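Local coordinates for protein multicopper oxidase (Pseudomonas thermotolerans, PDB 6VOW) that probably oxidises phenolic and related substrates in the manner of a laccase, passing their electrons through bound copper to molecular oxygen, at residues L400-R405 with E421-A426; T324-F329 with E379-A384. All coordinates share one frame; numbering follows the deposited sequence.

Overall arrangement
Both contacts belong to one mixed sheet in the C-terminal cupredoxin domain, with centres about 10 Å apart. Contact 2 comes first along the chain and is complete before contact 1 opens. It joins strand 323-329, outermost in the sheet, in parallel to strand 375-382; contact 1 pairs strands 397-402 and 422-428 in antiparallel fashion. Because strands 375-382 and 422-428 are themselves neighbours, the two contacts form a continuous span, probably bonded from Ala423 O to Leu380 N and from Glu421 O to Asn382 N. The side chains of Asn382 and Glu421 lie about 7 and 12 Å from bound copper, consistent with this sheet forming part of the framework around the metal centres.

Contact 1: L400-R405 with E421-A426; sequences LSSDRR and ETARVA
The guanidinium of Arg424 meets Ser401 at its edge: NH1 donates to Ser401 OG at 3.0 Å with the oxygen in the guanidinium plane, while Leu400 CD2 approaches the same group obliquely. Ser401 and Arg424 share a face of the sheet, and Ser401 OG, between the backbone N and the carbonyl carbon (chi1 52°), is placed within reach of NH1. An alanine in place of Arg424 would probably leave Ser401 OG without this donor and open a gap beside Leu400 CD2. The guanidinium of Arg405 has Glu421 OE1 at its edge and in its plane, but the salt bridge is long, with NE 3.8 Å from OE1. Firmer partners of the Glu421 carboxylate are Gly418 N at OE1 and Tyr415 OH at OE2. The side chains of Arg404 and Glu421 run antiparallel alongside each other, Arg404 CG 3.5 Å from Glu421 CG, and Asp403 OD2 lies over one face of the Arg404 guanidinium, nearer the rim than the centre.

Between these groups the strands run antiparallel, and a classic beta bulge interrupts them where Leu400 and Ser401 both face Arg424. Arg424 O takes a bond of 2.8 Å from Leu400 N and a weak one from Ser401 N, and Arg424 N returns one to Ser401 O. The next pair, Ser402 with Ala423, is non-hydrogen-bonded. The two strands belong to the Greek-key sandwich of a cupredoxin domain, and just past the end of strand 397-402 Asp403 holds Thr422 twice. Asp403 N donates to Thr422 O at 2.8 Å, and Thr422 N reaches Asp403 OD2 at 2.7 Å from above the carboxylate plane. At the other end of the pairing Leu400 CD1 packs against Ala426 CB at 3.6 Å, in an apolar patch that Leu319 joins.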
loop_
_atom_site.group_PDB
_atom_site.type_symbol
_atom_site.label_atom_id
_atom_site.label_comp_id
_atom_site.label_asym_id
_atom_site.label_seq_id
_atom_site.Cartn_x
_atom_site.Cartn_y
_atom_site.Cartn_z
ATOM N N LEU A 400 -17.179 -7.492 0.108
ATOM C CA LEU A 400 -18.604 -7.676 0.292
ATOM C C LEU A 400 -18.856 -8.096 1.737
ATOM O O LEU A 400 -19.494 -7.348 2.548
ATOM C CB LEU A 400 -19.122 -8.707 -0.691
ATOM C CG LEU A 400 -19.746 -8.343 -1.997
ATOM C CD1 LEU A 400 -18.938 -7.268 -2.700
ATOM C CD2 LEU A 400 -19.921 -9.589 -2.840
ATOM N N SER A 401 -18.305 -9.275 2.044
ATOM C CA SER A 401 -18.583 -9.998 3.302
ATOM C C SER A 401 -17.358 -10.771 3.766
ATOM O O SER A 401 -16.396 -10.983 2.996
ATOM C CB SER A 401 -19.759 -10.972 3.108
ATOM O OG SER A 401 -19.559 -11.824 1.993
ATOM N N SER A 402 -17.412 -11.188 5.031
ATOM C CA SER A 402 -16.407 -12.134 5.549
ATOM C C SER A 402 -17.030 -13.188 6.432
ATOM O O SER A 402 -18.116 -12.989 6.919
ATOM C CB SER A 402 -15.330 -11.397 6.291
ATOM O OG SER A 402 -14.399 -12.317 6.762
ATOM N N ASP A 403 -16.357 -14.322 6.589
ATOM C CA ASP A 403 -16.643 -15.298 7.668
ATOM C C ASP A 403 -16.639 -14.642 9.023
ATOM O O ASP A 403 -17.473 -14.914 9.874
ATOM C CB ASP A 403 -15.485 -16.297 7.787
ATOM C CG ASP A 403 -15.677 -17.557 6.999
ATOM O OD1 ASP A 403 -16.852 -17.910 6.704
ATOM O OD2 ASP A 403 -14.616 -18.212 6.723
ATOM N N ARG A 404 -15.614 -13.833 9.225
ATOM C CA ARG A 404 -15.196 -13.484 10.542
ATOM C C ARG A 404 -15.750 -12.119 10.854
ATOM O O ARG A 404 -16.545 -11.945 11.782
ATOM C CB ARG A 404 -13.652 -13.467 10.653
ATOM C CG ARG A 404 -12.892 -14.537 9.881
ATOM C CD ARG A 404 -12.600 -15.805 10.669
ATOM N NE ARG A 404 -13.695 -16.767 10.691
ATOM C CZ ARG A 404 -13.560 -18.073 10.942
ATOM N NH1 ARG A 404 -12.364 -18.621 11.204
ATOM N NH2 ARG A 404 -14.647 -18.839 10.936
ATOM N N ARG A 405 -15.334 -11.157 10.037
ATOM C CA ARG A 405 -15.597 -9.766 10.273
ATOM C C ARG A 405 -17.042 -9.487 9.842
ATOM O O ARG A 405 -17.624 -10.220 9.022
ATOM C CB ARG A 405 -14.564 -8.904 9.498
ATOM C CG ARG A 405 -13.091 -9.216 9.831
ATOM C CD ARG A 405 -12.040 -8.164 9.370
ATOM N NE ARG A 405 -10.677 -8.745 9.175
ATOM C CZ ARG A 405 -9.488 -8.159 9.417
ATOM N NH1 ARG A 405 -9.373 -6.907 9.879
ATOM N NH2 ARG A 405 -8.378 -8.860 9.194
ATOM N N GLU A 421 -9.922 -17.150 7.418
ATOM C CA GLU A 421 -11.053 -16.344 7.022
ATOM C C GLU A 421 -11.497 -16.713 5.582
ATOM O O GLU A 421 -10.671 -16.942 4.684
ATOM C CB GLU A 421 -10.703 -14.860 7.154
ATOM C CG GLU A 421 -11.784 -13.914 6.668
ATOM C CD GLU A 421 -11.455 -12.428 6.808
ATOM O OE1 GLU A 421 -10.339 -11.985 7.288
ATOM O OE2 GLU A 421 -12.392 -11.679 6.421
ATOM N N THR A 422 -12.814 -16.759 5.351
ATOM C CA THR A 422 -13.334 -16.751 3.962
ATOM C C THR A 422 -14.050 -15.432 3.687
ATOM O O THR A 422 -15.153 -15.228 4.204
ATOM C CB THR A 422 -14.304 -17.890 3.643
ATOM O OG1 THR A 422 -13.583 -19.132 3.591
ATOM C CG2 THR A 422 -14.996 -17.645 2.286
ATOM N N ALA A 423 -13.438 -14.579 2.847
ATOM C CA ALA A 423 -14.042 -13.293 2.422
ATOM C C ALA A 423 -14.499 -13.263 0.919
ATOM O O ALA A 423 -13.954 -13.934 0.007
ATOM C CB ALA A 423 -13.118 -12.134 2.783
ATOM N N ARG A 424 -15.567 -12.523 0.685
ATOM C CA ARG A 424 -16.107 -12.413 -0.638
ATOM C C ARG A 424 -15.897 -10.971 -1.078
ATOM O O ARG A 424 -16.087 -10.010 -0.321
ATOM C CB ARG A 424 -17.561 -12.838 -0.619
ATOM C CG ARG A 424 -17.710 -14.337 -0.448
ATOM C CD ARG A 424 -19.121 -14.771 -0.157
ATOM N NE ARG A 424 -20.002 -14.548 -1.294
ATOM C CZ ARG A 424 -20.908 -13.574 -1.395
ATOM N NH1 ARG A 424 -21.082 -12.669 -0.429
ATOM N NH2 ARG A 424 -21.669 -13.504 -2.489
ATOM N N VAL A 425 -15.439 -10.868 -2.306
ATOM C CA VAL A 425 -14.893 -9.665 -2.864
ATOM C C VAL A 425 -15.404 -9.627 -4.323
ATOM O O VAL A 425 -15.477 -10.666 -4.982
ATOM C CB VAL A 425 -13.349 -9.771 -2.710
ATOM C CG1 VAL A 425 -12.590 -9.332 -3.924
ATOM C CG2 VAL A 425 -12.870 -8.980 -1.534
ATOM N N ALA A 426 -15.750 -8.444 -4.822
ATOM C CA ALA A 426 -16.318 -8.294 -6.144
ATOM C C ALA A 426 -15.716 -7.131 -6.951
ATOM O O ALA A 426 -15.390 -6.081 -6.417
ATOM C CB ALA A 426 -17.817 -8.112 -5.988
#

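Contact 2: T324-F329 with E379-A384; sequences TLSFRF and ELRNLA
Ser326 and Glu379 pair at the start of a parallel ladder in which the two backbones bond in turn. Leu325 O accepts from Glu379 N at 2.9 Å, Glu379 O from Phe327 N, Phe327 O from Arg381 N, and Arg381 O from Phe329 N. The ladder closes where Leu383 N, already beyond strand 375-382, donates to Phe329 O at 2.6 Å.

On the face that carries Ser326, Glu379, Arg328 and Arg381, polar pairing is looser. Ser326 OG gives Glu379 OE1 a weak bond of 2.9 Å, and Glu379 OE1 also makes a long salt bridge of 4.0 Å to Arg381 NE on its own strand. Arg328 and Arg381 run alongside each other in the same direction, with Arg328 CD 3.2 Å from Arg381 NH1. Arg328 NE is 4.6 Å from Arg381 NH1, so the like charges probably repel somewhat.

On the other face, the Phe329 ring turns its edge to Leu380 CA, with CE2 4.1 Å from Leu380 CD2. Asn382 ND2 is satisfied by Gly418 O and Tyr386 O. The Asn382 side chain also touches His388, a copper ligand.

Gly352 bonds the backbone of Arg328, Phe437 of strand 433-439 meets the Phe327 ring edge-to-face, and strand 422-428 runs antiparallel along the far side of strand 375-382.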
loop_
_atom_site.group_PDB
_atom_site.type_symbol
_atom_site.label_atom_id
_atom_site.label_comp_id
_atom_site.label_asym_id
_atom_site.label_seq_id
_atom_site.Cartn_x
_atom_site.Cartn_y
_atom_site.Cartn_z
ATOM N N THR A 324 -18.838 -16.354 -9.709
ATOM C CA THR A 324 -17.822 -16.531 -8.677
ATOM C C THR A 324 -16.562 -17.306 -9.107
ATOM O O THR A 324 -16.613 -18.252 -9.898
ATOM C CB THR A 324 -18.399 -17.068 -7.355
ATOM O OG1 THR A 324 -19.442 -16.191 -6.894
ATOM C CG2 THR A 324 -17.282 -17.140 -6.269
ATOM N N LEU A 325 -15.418 -16.836 -8.615
ATOM C CA LEU A 325 -14.185 -17.600 -8.651
ATOM C C LEU A 325 -13.688 -17.758 -7.251
ATOM O O LEU A 325 -13.653 -16.819 -6.454
ATOM C CB LEU A 325 -13.092 -16.945 -9.478
ATOM C CG LEU A 325 -13.321 -16.977 -10.997
ATOM C CD1 LEU A 325 -14.496 -16.088 -11.401
ATOM C CD2 LEU A 325 -12.040 -16.553 -11.725
ATOM N N SER A 326 -13.279 -18.981 -6.956
ATOM C CA SER A 326 -12.823 -19.260 -5.646
ATOM C C SER A 326 -11.354 -19.437 -5.708
ATOM O O SER A 326 -10.817 -20.054 -6.644
ATOM C CB SER A 326 -13.484 -20.477 -5.084
ATOM O OG SER A 326 -13.532 -20.235 -3.688
ATOM N N PHE A 327 -10.702 -18.863 -4.717
ATOM C CA PHE A 327 -9.265 -18.888 -4.626
ATOM C C PHE A 327 -8.901 -19.437 -3.243
ATOM O O PHE A 327 -9.456 -18.977 -2.207
ATOM C CB PHE A 327 -8.709 -17.472 -4.872
ATOM C CG PHE A 327 -8.890 -16.981 -6.292
ATOM C CD1 PHE A 327 -9.890 -16.078 -6.615
ATOM C CD2 PHE A 327 -8.054 -17.421 -7.298
ATOM C CE1 PHE A 327 -10.039 -15.620 -7.926
ATOM C CE2 PHE A 327 -8.213 -17.003 -8.601
ATOM C CZ PHE A 327 -9.189 -16.100 -8.926
ATOM N N ARG A 328 -8.007 -20.437 -3.230
ATOM C CA ARG A 328 -7.505 -21.050 -1.972
ATOM C C ARG A 328 -6.058 -20.674 -1.649
ATOM O O ARG A 328 -5.163 -20.966 -2.421
ATOM C CB ARG A 328 -7.629 -22.581 -2.031
ATOM C CG ARG A 328 -9.064 -23.099 -2.210
ATOM C CD ARG A 328 -9.090 -24.606 -2.383
ATOM N NE ARG A 328 -8.114 -25.088 -3.376
ATOM C CZ ARG A 328 -8.227 -24.959 -4.705
ATOM N NH1 ARG A 328 -9.276 -24.365 -5.283
ATOM N NH2 ARG A 328 -7.270 -25.452 -5.476
ATOM N N PHE A 329 -5.840 -20.065 -0.476
ATOM C CA PHE A 329 -4.492 -19.676 -0.001
ATOM C C PHE A 329 -4.204 -20.564 1.250
ATOM O O PHE A 329 -4.971 -20.460 2.186
ATOM C CB PHE A 329 -4.425 -18.114 0.410
ATOM C CG PHE A 329 -5.077 -17.141 -0.576
ATOM C CD1 PHE A 329 -4.294 -16.379 -1.462
ATOM C CD2 PHE A 329 -6.467 -16.945 -0.609
ATOM C CE1 PHE A 329 -4.871 -15.503 -2.401
ATOM C CE2 PHE A 329 -7.058 -16.062 -1.543
ATOM C CZ PHE A 329 -6.252 -15.333 -2.429
ATOM N N GLU A 379 -14.241 -15.280 -4.091
ATOM C CA GLU A 379 -14.245 -15.822 -2.766
ATOM C C GLU A 379 -12.800 -16.027 -2.390
ATOM O O GLU A 379 -12.067 -16.770 -3.050
ATOM C CB GLU A 379 -14.977 -17.154 -2.679
ATOM C CG GLU A 379 -15.271 -17.533 -1.212
ATOM C CD GLU A 379 -15.868 -18.930 -1.027
ATOM O OE1 GLU A 379 -15.112 -19.925 -1.231
ATOM O OE2 GLU A 379 -17.074 -19.041 -0.643
ATOM N N LEU A 380 -12.379 -15.375 -1.335
ATOM C CA LEU A 380 -10.994 -15.452 -0.877
ATOM C C LEU A 380 -10.988 -16.331 0.355
ATOM O O LEU A 380 -11.534 -15.916 1.340
ATOM C CB LEU A 380 -10.503 -14.043 -0.515
ATOM C CG LEU A 380 -10.615 -12.986 -1.609
ATOM C CD1 LEU A 380 -9.984 -11.724 -1.114
ATOM C CD2 LEU A 380 -9.856 -13.415 -2.819
ATOM N N ARG A 381 -10.433 -17.555 0.264
ATOM C CA ARG A 381 -10.386 -18.564 1.370
ATOM C C ARG A 381 -8.942 -18.685 1.916
ATOM O O ARG A 381 -8.052 -19.166 1.223
ATOM C CB ARG A 381 -10.846 -19.987 0.910
ATOM C CG ARG A 381 -12.204 -19.995 0.216
ATOM C CD ARG A 381 -12.452 -21.295 -0.527
ATOM N NE ARG A 381 -12.486 -22.394 0.429
ATOM C CZ ARG A 381 -12.226 -23.655 0.148
ATOM N NH1 ARG A 381 -11.928 -24.045 -1.093
ATOM N NH2 ARG A 381 -12.271 -24.543 1.125
ATOM N N ASN A 382 -8.705 -18.247 3.149
ATOM C CA ASN A 382 -7.379 -18.433 3.790
ATOM C C ASN A 382 -7.503 -19.773 4.502
ATOM O O ASN A 382 -8.194 -19.895 5.543
ATOM C CB ASN A 382 -7.120 -17.301 4.764
ATOM C CG ASN A 382 -5.670 -17.218 5.283
ATOM O OD1 ASN A 382 -4.815 -18.023 4.969
ATOM N ND2 ASN A 382 -5.411 -16.206 6.117
ATOM N N LEU A 383 -6.864 -20.790 3.920
ATOM C CA LEU A 383 -6.768 -22.110 4.537
ATOM C C LEU A 383 -5.511 -22.215 5.399
ATOM O O LEU A 383 -4.730 -23.169 5.270
ATOM C CB LEU A 383 -6.779 -23.193 3.471
ATOM C CG LEU A 383 -7.870 -23.091 2.403
ATOM C CD1 LEU A 383 -7.738 -24.297 1.475
ATOM C CD2 LEU A 383 -9.264 -22.997 2.998
ATOM N N ALA A 384 -5.324 -21.237 6.290
ATOM C CA ALA A 384 -4.206 -21.246 7.235
ATOM C C ALA A 384 -4.456 -20.353 8.450
ATOM O O ALA A 384 -5.447 -19.595 8.526
ATOM C CB ALA A 384 -2.896 -20.883 6.564
#